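Local coordinates for alpha-fucosidase GH29 (Fusarium graminearum, PDB 4PSR), which hydrolyses alpha-L-fucosides as a retaining-family GH29 glycoside hydrolase, probably releasing alpha-1,6-linked fucose from the core N-acetylglucosamine of glycoproteins, at residues K318-K323 / F394-Q399; W287-P292 / D303-A308; L329-S334 / D404-R409; A27-Y32 / S115-A120; L295-W300 / S334-M339. All blocks are in the same frame, centred on the assembly; numbering follows the deposited sequence.

Contact 1 (K318-K323 / F394-Q399); sequences KYYSSK and FTAPLQ
S321 OG and Q399 OE1 are joined through one water, which donates to Q399 OE1 at 2.7 Å and lies 3.1 Å from S321 OG. S321 is the N-cap of helix 322-334, the helix that follows strand 300-305 of the TIM barrel. Its OG caps A324 N as well as lying near the water. The Q399 side chain crosses that of K323 at about a right angle, and K323 CD lies 3.8 Å from Q399 OE1. The main apolar contact is a CH-pi interaction between Y320 and P397. P397 CD sits over the centre of the Y320 ring, 3.3 Å from the centroid and 9° off the ring normal. P397 CG lies nearer the CB end of the same ring, 3.5 Å from Y320 CG. A chi1 of -69° sets Y320 CG anti to the carbonyl carbon. The rim of F394, at CE2, touches Y320 CE2. R289 touches both Y320 and F394, which ties this surface contact to the barrel loop 287-292. At the far end of the tyrosine, Y320 OH lies 3.5 Å from T395 O and 3.9 Å from A396 CA.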
# COMPACT_ATOMS: atom_id res chain seq x y z
N LYS A 318 21.08 1.94 -5.02
CA LYS A 318 21.29 1.10 -3.85
C LYS A 318 19.96 0.50 -3.43
O LYS A 318 18.90 1.05 -3.73
CB LYS A 318 21.89 1.89 -2.69
CG LYS A 318 23.31 2.38 -2.96
CD LYS A 318 24.03 2.79 -1.68
CE LYS A 318 23.99 4.29 -1.45
NZ LYS A 318 24.84 5.03 -2.43
N TYR A 319 20.01 -0.61 -2.71
CA TYR A 319 18.80 -1.34 -2.35
C TYR A 319 18.72 -1.60 -0.85
O TYR A 319 19.74 -1.69 -0.15
CB TYR A 319 18.81 -2.70 -3.05
CG TYR A 319 18.89 -2.61 -4.56
CD1 TYR A 319 17.83 -2.14 -5.29
CD2 TYR A 319 20.00 -3.04 -5.24
CE1 TYR A 319 17.87 -2.06 -6.65
CE2 TYR A 319 20.05 -2.97 -6.63
CZ TYR A 319 18.97 -2.48 -7.32
OH TYR A 319 18.95 -2.41 -8.69
N TYR A 320 17.49 -1.75 -0.38
CA TYR A 320 17.27 -2.23 0.98
C TYR A 320 17.31 -3.74 1.06
O TYR A 320 17.35 -4.44 0.05
CB TYR A 320 15.97 -1.69 1.52
CG TYR A 320 16.03 -0.19 1.75
CD1 TYR A 320 17.06 0.38 2.48
CD2 TYR A 320 15.08 0.64 1.21
CE1 TYR A 320 17.13 1.76 2.70
CE2 TYR A 320 15.12 2.03 1.42
CZ TYR A 320 16.16 2.57 2.16
OH TYR A 320 16.25 3.95 2.39
N SER A 321 17.35 -4.26 2.29
CA SER A 321 17.50 -5.67 2.52
C SER A 321 16.16 -6.43 2.49
O SER A 321 15.08 -5.86 2.67
CB SER A 321 18.11 -5.91 3.90
OG SER A 321 17.24 -5.49 4.94
N SER A 322 16.27 -7.73 2.23
CA SER A 322 15.15 -8.66 2.33
C SER A 322 14.46 -8.54 3.69
O SER A 322 13.24 -8.49 3.77
CB SER A 322 15.66 -10.09 2.10
OG SER A 322 16.27 -10.18 0.83
N LYS A 323 15.25 -8.48 4.75
CA LYS A 323 14.74 -8.39 6.10
C LYS A 323 13.86 -7.16 6.26
O LYS A 323 12.76 -7.27 6.80
CB LYS A 323 15.89 -8.39 7.12
CG LYS A 323 15.43 -8.26 8.58
CD LYS A 323 16.62 -8.18 9.55
CE LYS A 323 17.42 -9.46 9.57
NZ LYS A 323 16.61 -10.63 9.98
N PHE A 394 9.54 9.40 5.19
CA PHE A 394 10.31 8.16 5.18
C PHE A 394 11.81 8.43 5.21
O PHE A 394 12.31 9.30 4.49
CB PHE A 394 9.95 7.39 3.90
CG PHE A 394 10.52 6.01 3.83
CD1 PHE A 394 10.00 4.99 4.59
CD2 PHE A 394 11.57 5.73 2.97
CE1 PHE A 394 10.51 3.72 4.51
CE2 PHE A 394 12.09 4.45 2.88
CZ PHE A 394 11.55 3.44 3.66
N THR A 395 12.53 7.68 6.03
CA THR A 395 13.98 7.75 6.11
C THR A 395 14.61 6.42 5.68
O THR A 395 15.51 6.38 4.85
CB THR A 395 14.42 8.09 7.54
OG1 THR A 395 13.76 9.29 7.97
CG2 THR A 395 15.93 8.28 7.61
N ALA A 396 14.12 5.34 6.27
CA ALA A 396 14.60 4.00 5.96
C ALA A 396 13.51 3.03 6.41
O ALA A 396 12.68 3.36 7.25
CB ALA A 396 15.92 3.71 6.67
N PRO A 397 13.46 1.85 5.80
CA PRO A 397 12.41 0.90 6.17
C PRO A 397 12.62 0.25 7.54
O PRO A 397 13.78 0.09 7.95
CB PRO A 397 12.49 -0.16 5.07
CG PRO A 397 13.92 -0.09 4.60
CD PRO A 397 14.29 1.35 4.68
N LEU A 398 11.53 -0.10 8.20
CA LEU A 398 11.60 -0.85 9.47
C LEU A 398 12.43 -2.10 9.39
O LEU A 398 12.22 -2.96 8.53
CB LEU A 398 10.21 -1.29 9.91
CG LEU A 398 10.12 -2.17 11.17
CD1 LEU A 398 10.45 -1.30 12.37
CD2 LEU A 398 8.76 -2.81 11.33
N GLN A 399 13.32 -2.22 10.35
CA GLN A 399 14.03 -3.46 10.61
C GLN A 399 13.94 -3.71 12.09
O GLN A 399 14.42 -2.92 12.90
CB GLN A 399 15.49 -3.33 10.21
CG GLN A 399 15.73 -3.27 8.73
CD GLN A 399 17.16 -3.61 8.38
OE1 GLN A 399 17.67 -4.66 8.77
NE2 GLN A 399 17.82 -2.72 7.64
O HOH W 1 19.35 -6.12 7.19

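Contact 2 (W287-P292 / D303-A308); sequences WERGGP and DDAISA
R289 reaches D304 and S307 with an extended side chain. R289 NE donates to D304 OD1 at 2.9 Å in a salt bridge, and R289 NH2 adds a weak bond to the same oxygen. The side chains cross at about a right angle, with the guanidinium and carboxylate planes 86° apart. NE meets OD1 from above the carboxylate plane, 50° out of it. The anti lone pair of D304 OD1 takes the N-H of A305 at 2.8 Å, so this oxygen has two strong protein donors. R289 NH2 also donates to S307 O at 3.1 Å, nearly along the C=O axis and in the guanidinium plane. A water accepts from NH2 and donates to A305 O. A305 CB lies over one guanidinium face, and W311 makes a cation-pi contact with R289. Another water joins W287 O to D303 OD2. D303 OD1 accepts from W224 NE1. The loop is a type II beta turn from E288 to G291, closed by G291 N to E288 O. This is the C-terminal rim of a TIM barrel, where loops after strands 284-287 and 300-305 meet beside the fucose site.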
# COMPACT_ATOMS: atom_id res chain seq x y z
N TRP A 287 -1.28 5.28 1.73
CA TRP A 287 -0.42 6.08 2.58
C TRP A 287 0.96 6.23 2.03
O TRP A 287 1.47 5.36 1.31
CB TRP A 287 -0.31 5.42 3.95
CG TRP A 287 -1.50 5.69 4.81
CD1 TRP A 287 -2.76 5.26 4.62
CD2 TRP A 287 -1.52 6.49 5.99
NE1 TRP A 287 -3.59 5.72 5.61
CE2 TRP A 287 -2.85 6.49 6.47
CE3 TRP A 287 -0.55 7.21 6.70
CZ2 TRP A 287 -3.23 7.18 7.62
CZ3 TRP A 287 -0.95 7.91 7.84
CH2 TRP A 287 -2.26 7.87 8.30
N GLU A 288 1.60 7.33 2.43
CA GLU A 288 2.99 7.61 2.08
C GLU A 288 3.90 6.48 2.54
O GLU A 288 3.60 5.77 3.49
CB GLU A 288 3.44 8.93 2.74
CG GLU A 288 3.45 8.90 4.25
CD GLU A 288 3.36 10.29 4.86
OE1 GLU A 288 3.94 11.24 4.29
OE2 GLU A 288 2.69 10.44 5.91
N ARG A 289 5.06 6.36 1.90
CA ARG A 289 5.99 5.27 2.21
C ARG A 289 6.31 5.15 3.71
O ARG A 289 6.56 6.14 4.40
CB ARG A 289 7.26 5.47 1.39
CG ARG A 289 8.15 4.26 1.32
CD ARG A 289 9.31 4.59 0.43
NE ARG A 289 10.24 3.49 0.37
CZ ARG A 289 11.32 3.51 -0.40
NH1 ARG A 289 11.55 4.58 -1.15
NH2 ARG A 289 12.14 2.46 -0.42
N GLY A 290 6.27 3.92 4.21
CA GLY A 290 6.40 3.68 5.64
C GLY A 290 5.05 3.37 6.26
O GLY A 290 4.98 2.67 7.27
N GLY A 291 3.98 3.91 5.67
CA GLY A 291 2.63 3.76 6.21
C GLY A 291 2.37 4.53 7.50
O GLY A 291 3.22 5.29 7.97
N PRO A 292 1.21 4.32 8.11
CA PRO A 292 0.85 4.99 9.37
C PRO A 292 1.63 4.45 10.57
O PRO A 292 2.08 3.31 10.58
CB PRO A 292 -0.64 4.65 9.51
CG PRO A 292 -0.75 3.29 8.86
CD PRO A 292 0.16 3.37 7.68
N ASP A 303 2.60 1.99 -0.42
CA ASP A 303 3.60 1.53 -1.40
C ASP A 303 5.01 1.57 -0.80
O ASP A 303 5.33 2.48 -0.02
CB ASP A 303 3.59 2.38 -2.66
CG ASP A 303 2.20 2.74 -3.08
OD1 ASP A 303 1.41 1.82 -3.38
OD2 ASP A 303 1.89 3.96 -3.07
N ASP A 304 5.87 0.62 -1.16
CA ASP A 304 7.25 0.64 -0.73
C ASP A 304 8.12 0.28 -1.93
O ASP A 304 7.59 0.07 -3.02
CB ASP A 304 7.49 -0.33 0.42
CG ASP A 304 8.48 0.23 1.44
OD1 ASP A 304 9.57 0.72 1.03
OD2 ASP A 304 8.15 0.19 2.64
N ALA A 305 9.43 0.19 -1.75
CA ALA A 305 10.33 -0.06 -2.88
C ALA A 305 11.59 -0.75 -2.40
O ALA A 305 12.02 -0.51 -1.27
CB ALA A 305 10.67 1.27 -3.55
N ILE A 306 12.15 -1.65 -3.21
CA ILE A 306 13.42 -2.27 -2.86
C ILE A 306 14.52 -1.17 -2.88
O ILE A 306 15.48 -1.30 -2.20
CB ILE A 306 13.75 -3.52 -3.77
CG1 ILE A 306 12.61 -4.55 -3.71
CG2 ILE A 306 15.05 -4.16 -3.35
CD1 ILE A 306 12.82 -5.73 -4.66
N SER A 307 14.43 -0.36 -3.90
CA SER A 307 15.43 0.65 -4.10
C SER A 307 15.50 1.57 -2.90
O SER A 307 14.49 1.92 -2.31
CB SER A 307 15.06 1.44 -5.33
OG SER A 307 15.87 2.57 -5.38
N ALA A 308 16.73 1.88 -2.53
CA ALA A 308 17.05 2.82 -1.47
C ALA A 308 17.37 4.15 -2.11
O ALA A 308 17.75 5.10 -1.42
CB ALA A 308 18.21 2.31 -0.69
O HOH W 2 2.92 5.48 -1.04
O HOH W 3 11.99 0.56 1.50
O HOH W 4 5.15 2.31 2.62

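Contact 3 (L329-S334 / D404-R409); sequences LLDRVS and DIRFTR
D331 and R406 meet because D331 CG is anti to the backbone N (chi1 -171°) and the R406 chain bends at chi2 (-64°), which turns CD toward the helix. R406 NE then donates to D331 OD1 at 2.8 Å, on the anti lone pair and in the guanidinium plane. R406 NH2 adds a weak bond to the same oxygen. The carboxylate and guanidinium planes are 60° apart. The other oxygen, D331 OD2, is gripped side-on by R332 NE and NH1, with NH1 at 2.9 Å, and also forms a salt bridge with K335 NZ. One buried carboxylate thus faces three basic side chains, which would probably favour its ionised form. R406 NH1 donates to I405 O, and NH2 to N387 O, so the guanidinium is held from several sides. S334 OG is bonded to D331 O at 2.8 Å and lies 3.5 Å from R406 CD. S334 CB packs on F407 O at 3.4 Å. Farther along, V333 CG1 touches T408 CG2 at 3.9 Å. A water lies within hydrogen-bonding distance of S334 O and F407 O. This salt-bridge network marks the interface between barrel helix 322-334 and the antiparallel sheet of the C-terminal domain in this GH29 enzyme.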
# COMPACT_ATOMS: atom_id res chain seq x y z
N LEU A 329 6.47 -5.48 5.52
CA LEU A 329 5.21 -6.12 5.17
C LEU A 329 4.42 -6.50 6.43
O LEU A 329 3.23 -6.25 6.52
CB LEU A 329 5.50 -7.35 4.31
CG LEU A 329 4.27 -8.22 3.99
CD1 LEU A 329 3.21 -7.43 3.22
CD2 LEU A 329 4.70 -9.45 3.22
N LEU A 330 5.09 -7.16 7.38
CA LEU A 330 4.41 -7.58 8.59
C LEU A 330 3.85 -6.40 9.37
O LEU A 330 2.72 -6.45 9.89
CB LEU A 330 5.37 -8.39 9.47
CG LEU A 330 5.81 -9.75 8.89
CD1 LEU A 330 7.06 -10.25 9.58
CD2 LEU A 330 4.67 -10.78 8.97
N ASP A 331 4.62 -5.32 9.45
CA ASP A 331 4.15 -4.11 10.08
C ASP A 331 2.89 -3.57 9.42
O ASP A 331 1.92 -3.29 10.10
CB ASP A 331 5.28 -3.08 10.08
CG ASP A 331 4.94 -1.87 10.92
OD1 ASP A 331 5.01 -1.96 12.17
OD2 ASP A 331 4.67 -0.77 10.37
N ARG A 332 2.89 -3.43 8.10
CA ARG A 332 1.72 -2.88 7.42
C ARG A 332 0.50 -3.76 7.59
O ARG A 332 -0.60 -3.28 7.86
CB ARG A 332 1.95 -2.66 5.91
CG ARG A 332 3.19 -1.84 5.48
CD ARG A 332 3.38 -0.55 6.26
NE ARG A 332 4.42 -0.59 7.29
CZ ARG A 332 5.72 -0.42 7.09
NH1 ARG A 332 6.54 -0.47 8.15
NH2 ARG A 332 6.21 -0.24 5.86
N VAL A 333 0.68 -5.07 7.47
CA VAL A 333 -0.43 -5.99 7.57
C VAL A 333 -1.02 -5.97 8.98
O VAL A 333 -2.23 -6.04 9.14
CB VAL A 333 0.00 -7.39 7.14
CG1 VAL A 333 -1.02 -8.43 7.52
CG2 VAL A 333 0.32 -7.44 5.64
N SER A 334 -0.16 -5.86 9.99
CA SER A 334 -0.62 -5.82 11.38
C SER A 334 -1.44 -4.55 11.68
O SER A 334 -2.23 -4.52 12.63
CB SER A 334 0.57 -5.89 12.35
OG SER A 334 1.30 -4.67 12.45
N ASP A 404 10.76 -7.37 19.07
CA ASP A 404 9.58 -6.84 18.37
C ASP A 404 8.64 -7.95 17.97
O ASP A 404 9.08 -8.99 17.47
CB ASP A 404 10.00 -6.09 17.11
CG ASP A 404 10.98 -4.98 17.39
OD1 ASP A 404 10.58 -4.05 18.13
OD2 ASP A 404 12.09 -5.02 16.82
N ILE A 405 7.35 -7.75 18.22
CA ILE A 405 6.32 -8.63 17.69
C ILE A 405 5.22 -7.87 16.95
O ILE A 405 4.91 -6.71 17.27
CB ILE A 405 5.69 -9.55 18.77
CG1 ILE A 405 5.14 -8.72 19.93
CG2 ILE A 405 6.72 -10.57 19.25
CD1 ILE A 405 4.44 -9.54 21.00
N ARG A 406 4.65 -8.54 15.96
CA ARG A 406 3.51 -8.03 15.20
C ARG A 406 2.40 -9.09 15.24
O ARG A 406 2.66 -10.29 15.14
CB ARG A 406 3.88 -7.72 13.75
CG ARG A 406 4.91 -6.58 13.62
CD ARG A 406 4.34 -5.27 14.11
NE ARG A 406 5.26 -4.14 13.95
CZ ARG A 406 6.18 -3.78 14.83
NH1 ARG A 406 6.37 -4.45 15.95
NH2 ARG A 406 6.94 -2.72 14.58
N PHE A 407 1.17 -8.64 15.40
CA PHE A 407 0.03 -9.53 15.56
C PHE A 407 -0.81 -9.60 14.28
O PHE A 407 -1.00 -8.58 13.59
CB PHE A 407 -0.88 -9.00 16.67
CG PHE A 407 -0.24 -8.92 18.03
CD1 PHE A 407 0.13 -10.09 18.71
CD2 PHE A 407 -0.06 -7.71 18.64
CE1 PHE A 407 0.69 -10.00 19.98
CE2 PHE A 407 0.50 -7.62 19.92
CZ PHE A 407 0.87 -8.77 20.58
N THR A 408 -1.38 -10.77 14.00
CA THR A 408 -2.45 -10.90 13.02
C THR A 408 -3.40 -11.97 13.59
O THR A 408 -3.01 -12.70 14.51
CB THR A 408 -1.94 -11.36 11.65
OG1 THR A 408 -1.12 -12.53 11.82
CG2 THR A 408 -1.15 -10.27 10.92
N ARG A 409 -4.62 -12.07 13.08
CA ARG A 409 -5.55 -13.08 13.61
C ARG A 409 -6.37 -13.69 12.49
O ARG A 409 -6.44 -13.14 11.39
CB ARG A 409 -6.39 -12.52 14.76
CG ARG A 409 -7.10 -11.21 14.51
CD ARG A 409 -8.44 -11.46 13.95
NE ARG A 409 -9.18 -10.25 13.60
CZ ARG A 409 -10.36 -10.28 13.00
NH1 ARG A 409 -10.89 -11.46 12.71
NH2 ARG A 409 -10.99 -9.17 12.68
O HOH W 5 -2.82 -6.61 14.28

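Contact 4 (A27-Y32 / S115-A120); sequences AKFGVY and SGARFA
The F119 ring lies flat on G30. G30 CA sits over the ring centre, 3.6 Å from the centroid and 6° off the normal. With no side chain on G30, the ring can lie directly on the backbone; a CB there would clash with F119 CE1. A27 CB packs beside the ring, 4.0 Å from F119 CD2, and also touches R118 CB. The R118 chain passes A27 O with its CD, and its guanidinium goes on to a salt bridge with D375. The A117 methyl fills a second dip, between V31 and F29: A117 CB lies 4.0 Å from V31 CG2 and also touches F29 CE2. The F29 ring comes edge-on to the turn after helix 105-114. Its CE2 lies 3.5 Å from S115 OG, which is hydrogen-bonded to V112 O, and G116 C is near the ring plane. G116 has positive phi and ends that helix in a Schellman motif. The backbones are joined by R118 N to F29 O at 2.9 Å and V31 N to F119 O at 3.0 Å. V31 and A120 form a parallel bridge between the first two strands of the barrel. The chemistry implies a division of roles at the N-terminal ends of these strands: the backbone bonds fix the parallel pairing and the apolar side chains pack around it.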
# COMPACT_ATOMS: atom_id res chain seq x y z
N ALA A 27 -5.29 -10.39 0.40
CA ALA A 27 -4.12 -10.47 -0.47
C ALA A 27 -2.80 -10.08 0.17
O ALA A 27 -1.81 -10.77 -0.07
CB ALA A 27 -4.35 -9.64 -1.72
N LYS A 28 -2.81 -8.97 0.91
CA LYS A 28 -1.70 -8.45 1.71
C LYS A 28 -0.51 -7.86 0.97
O LYS A 28 -0.03 -6.80 1.36
CB LYS A 28 -1.17 -9.47 2.70
CG LYS A 28 -2.26 -10.07 3.64
CD LYS A 28 -3.16 -9.02 4.28
CE LYS A 28 -4.06 -9.63 5.31
NZ LYS A 28 -5.02 -8.64 5.85
N PHE A 29 -0.03 -8.55 -0.06
CA PHE A 29 1.25 -8.24 -0.69
C PHE A 29 1.07 -8.25 -2.20
O PHE A 29 0.55 -9.20 -2.77
CB PHE A 29 2.31 -9.29 -0.28
CG PHE A 29 3.64 -9.08 -0.94
CD1 PHE A 29 4.36 -7.89 -0.79
CD2 PHE A 29 4.19 -10.09 -1.72
CE1 PHE A 29 5.61 -7.71 -1.43
CE2 PHE A 29 5.43 -9.91 -2.36
CZ PHE A 29 6.14 -8.72 -2.20
N GLY A 30 1.46 -7.13 -2.83
CA GLY A 30 1.51 -7.01 -4.28
C GLY A 30 2.81 -6.40 -4.76
O GLY A 30 3.61 -5.89 -3.96
N VAL A 31 3.04 -6.47 -6.06
CA VAL A 31 4.24 -5.91 -6.67
C VAL A 31 3.89 -5.12 -7.93
O VAL A 31 3.13 -5.56 -8.78
CB VAL A 31 5.27 -7.03 -7.03
CG1 VAL A 31 6.43 -6.47 -7.83
CG2 VAL A 31 5.76 -7.71 -5.76
N TYR A 32 4.50 -3.95 -8.08
CA TYR A 32 4.41 -3.18 -9.31
C TYR A 32 5.77 -2.63 -9.68
O TYR A 32 6.75 -2.85 -8.97
CB TYR A 32 3.31 -2.09 -9.28
CG TYR A 32 3.50 -0.80 -8.48
CD1 TYR A 32 2.90 0.37 -8.94
CD2 TYR A 32 4.15 -0.76 -7.27
CE1 TYR A 32 2.99 1.54 -8.24
CE2 TYR A 32 4.26 0.42 -6.55
CZ TYR A 32 3.66 1.56 -7.03
OH TYR A 32 3.75 2.73 -6.27
N SER A 115 7.61 -14.49 -5.59
CA SER A 115 7.73 -13.64 -4.39
C SER A 115 6.55 -13.75 -3.42
O SER A 115 6.63 -13.24 -2.30
CB SER A 115 7.92 -12.15 -4.76
OG SER A 115 6.71 -11.52 -5.17
N GLY A 116 5.45 -14.36 -3.87
CA GLY A 116 4.24 -14.46 -3.08
C GLY A 116 3.23 -13.34 -3.34
O GLY A 116 2.24 -13.24 -2.64
N ALA A 117 3.48 -12.49 -4.33
CA ALA A 117 2.56 -11.41 -4.68
C ALA A 117 1.20 -12.02 -5.09
O ALA A 117 1.17 -12.98 -5.86
CB ALA A 117 3.12 -10.66 -5.84
N ARG A 118 0.11 -11.44 -4.58
CA ARG A 118 -1.21 -11.88 -5.00
C ARG A 118 -1.87 -10.89 -5.95
O ARG A 118 -2.90 -11.21 -6.54
CB ARG A 118 -2.10 -12.12 -3.79
CG ARG A 118 -1.79 -13.40 -3.06
CD ARG A 118 -2.99 -13.75 -2.21
NE ARG A 118 -2.90 -15.07 -1.65
CZ ARG A 118 -3.74 -15.53 -0.75
NH1 ARG A 118 -4.74 -14.75 -0.33
NH2 ARG A 118 -3.59 -16.75 -0.28
N PHE A 119 -1.26 -9.72 -6.11
CA PHE A 119 -1.62 -8.77 -7.17
C PHE A 119 -0.34 -8.19 -7.74
O PHE A 119 0.64 -8.05 -7.00
CB PHE A 119 -2.63 -7.67 -6.74
CG PHE A 119 -2.23 -6.83 -5.51
CD1 PHE A 119 -1.89 -5.50 -5.66
CD2 PHE A 119 -2.33 -7.34 -4.22
CE1 PHE A 119 -1.58 -4.73 -4.56
CE2 PHE A 119 -2.01 -6.57 -3.11
CZ PHE A 119 -1.65 -5.25 -3.29
N ALA A 120 -0.35 -7.86 -9.02
CA ALA A 120 0.84 -7.39 -9.69
C ALA A 120 0.49 -6.62 -10.94
O ALA A 120 -0.59 -6.83 -11.52
CB ALA A 120 1.77 -8.56 -10.04

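Contact 5 (L295-W300 / S334-M339); sequences LVRPYW and SKNGNM
N336 and K335 collect most of the hydrogen bonds to the loop 295-300. N336 ND2 donates to V296 O at 3.1 Å, in the carbonyl plane on a lone pair. The same nitrogen also donates to E531. K335 O accepts from V296 N and from W300 NE1, the latter at 2.9 Å, and the two donors come from opposite faces of its plane. Y299 OH donates to N338 OD1 at 2.7 Å, from above the carbonyl plane, and also bonds K28 NZ. N338 N donates to W300 O at 3.1 Å beside the parallel bridge of W300 with G337. A water links R297 NH1 to N336 OD1, and R297 forms a salt bridge with E531.

G337 CA lies over the six-membered ring of W300, 3.6 Å from its centroid. A CB on G337 would clash with that ring. N336 O sits over the centre of the Y299 ring, 3.4 Å above its plane. L295 CD2 packs against N336 CB.

N336 has positive phi and is the C-prime residue of the Schellman motif ending helix 322-334. The chain then enters strand 337-343, which lies between strands 300-305 and 29-33, while helix 526-532 packs on R297 and P298.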
# COMPACT_ATOMS: atom_id res chain seq x y z
N LEU A 295 -2.50 1.65 14.02
CA LEU A 295 -3.52 0.84 13.35
C LEU A 295 -4.66 1.73 12.86
O LEU A 295 -5.36 2.36 13.67
CB LEU A 295 -4.05 -0.22 14.33
CG LEU A 295 -4.85 -1.40 13.77
CD1 LEU A 295 -4.96 -2.52 14.82
CD2 LEU A 295 -6.23 -1.00 13.33
N VAL A 296 -4.83 1.78 11.55
CA VAL A 296 -5.81 2.65 10.91
C VAL A 296 -6.97 1.85 10.33
O VAL A 296 -6.77 0.78 9.75
CB VAL A 296 -5.10 3.43 9.78
CG1 VAL A 296 -6.05 4.15 8.84
CG2 VAL A 296 -4.09 4.42 10.38
N ARG A 297 -8.18 2.37 10.50
CA ARG A 297 -9.38 1.81 9.87
C ARG A 297 -10.11 2.96 9.19
O ARG A 297 -10.13 4.08 9.72
CB ARG A 297 -10.29 1.15 10.91
CG ARG A 297 -9.58 0.04 11.70
CD ARG A 297 -10.50 -0.68 12.66
NE ARG A 297 -9.85 -1.80 13.33
CZ ARG A 297 -9.66 -2.99 12.76
NH1 ARG A 297 -10.09 -3.23 11.53
NH2 ARG A 297 -9.04 -3.94 13.44
N PRO A 298 -10.73 2.72 8.02
CA PRO A 298 -10.88 1.40 7.40
C PRO A 298 -9.63 0.93 6.66
O PRO A 298 -8.60 1.62 6.60
CB PRO A 298 -12.04 1.61 6.43
CG PRO A 298 -11.90 3.04 6.04
CD PRO A 298 -11.46 3.74 7.27
N TYR A 299 -9.77 -0.26 6.08
CA TYR A 299 -8.67 -0.92 5.35
C TYR A 299 -7.99 0.03 4.37
O TYR A 299 -8.66 0.75 3.61
CB TYR A 299 -9.22 -2.14 4.60
CG TYR A 299 -8.17 -3.23 4.45
CD1 TYR A 299 -8.02 -4.22 5.42
CD2 TYR A 299 -7.27 -3.21 3.38
CE1 TYR A 299 -7.02 -5.17 5.32
CE2 TYR A 299 -6.26 -4.18 3.27
CZ TYR A 299 -6.15 -5.12 4.25
OH TYR A 299 -5.18 -6.05 4.21
N TRP A 300 -6.66 0.03 4.36
CA TRP A 300 -5.85 0.97 3.59
C TRP A 300 -4.69 0.22 2.92
O TRP A 300 -4.54 -1.02 3.10
CB TRP A 300 -5.32 2.10 4.53
CG TRP A 300 -4.63 1.54 5.72
CD1 TRP A 300 -5.21 1.15 6.87
CD2 TRP A 300 -3.24 1.18 5.82
NE1 TRP A 300 -4.27 0.58 7.71
CE2 TRP A 300 -3.06 0.56 7.08
CE3 TRP A 300 -2.14 1.31 4.98
CZ2 TRP A 300 -1.82 0.09 7.51
CZ3 TRP A 300 -0.90 0.83 5.40
CH2 TRP A 300 -0.76 0.23 6.67
N SER A 334 -0.16 -5.86 9.99
CA SER A 334 -0.62 -5.82 11.38
C SER A 334 -1.44 -4.55 11.68
O SER A 334 -2.23 -4.52 12.63
CB SER A 334 0.57 -5.89 12.35
OG SER A 334 1.30 -4.67 12.45
N LYS A 335 -1.22 -3.49 10.90
CA LYS A 335 -1.91 -2.20 11.11
C LYS A 335 -3.13 -2.03 10.21
O LYS A 335 -3.65 -0.91 10.12
CB LYS A 335 -0.91 -1.06 10.88
CG LYS A 335 0.15 -0.92 11.95
CD LYS A 335 1.25 -0.00 11.47
CE LYS A 335 2.29 0.31 12.57
NZ LYS A 335 3.44 1.07 12.00
N ASN A 336 -3.58 -3.12 9.58
CA ASN A 336 -4.83 -3.20 8.80
C ASN A 336 -4.68 -2.70 7.37
O ASN A 336 -5.65 -2.16 6.79
CB ASN A 336 -6.00 -2.52 9.54
CG ASN A 336 -7.36 -2.84 8.96
OD1 ASN A 336 -7.70 -3.99 8.70
ND2 ASN A 336 -8.17 -1.79 8.82
N GLY A 337 -3.51 -2.93 6.79
CA GLY A 337 -3.23 -2.55 5.41
C GLY A 337 -2.62 -3.63 4.55
O GLY A 337 -2.22 -4.68 5.04
N ASN A 338 -2.53 -3.33 3.25
CA ASN A 338 -1.69 -4.07 2.30
C ASN A 338 -0.41 -3.28 1.99
O ASN A 338 -0.40 -2.05 2.11
CB ASN A 338 -2.40 -4.31 0.96
CG ASN A 338 -3.51 -5.33 1.03
OD1 ASN A 338 -3.66 -6.07 1.98
ND2 ASN A 338 -4.34 -5.34 -0.00
N MET A 339 0.62 -3.97 1.51
CA MET A 339 1.85 -3.35 1.03
C MET A 339 2.04 -3.69 -0.43
O MET A 339 2.10 -4.87 -0.81
CB MET A 339 3.07 -3.82 1.82
CG MET A 339 4.32 -2.98 1.51
SD MET A 339 5.76 -3.42 2.48
CE MET A 339 6.23 -4.79 1.51
O HOH W 6 -9.87 -5.46 9.56

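Contacts 2, 4 and 5 all reach the eight-stranded parallel barrel. Contact 4 joins its first two strands, 29-33 and 119-125. Contact 5 joins the last two, 300-305 and 337-343, and strand 337-343 closes the barrel against strand 29-33. Contact 4 comes first along the chain and closes before the others open. Contacts 2 and 5 then cross, as do contacts 1, 3 and 5 with one another. Contacts 1 and 3 use opposite ends of helix 322-334, with centres about 17 Å apart. Contacts 3 and 5 share S334, their centres about 10 Å apart. The helix thus packs against both the 394-399 loop and the sheet of the C-terminal domain.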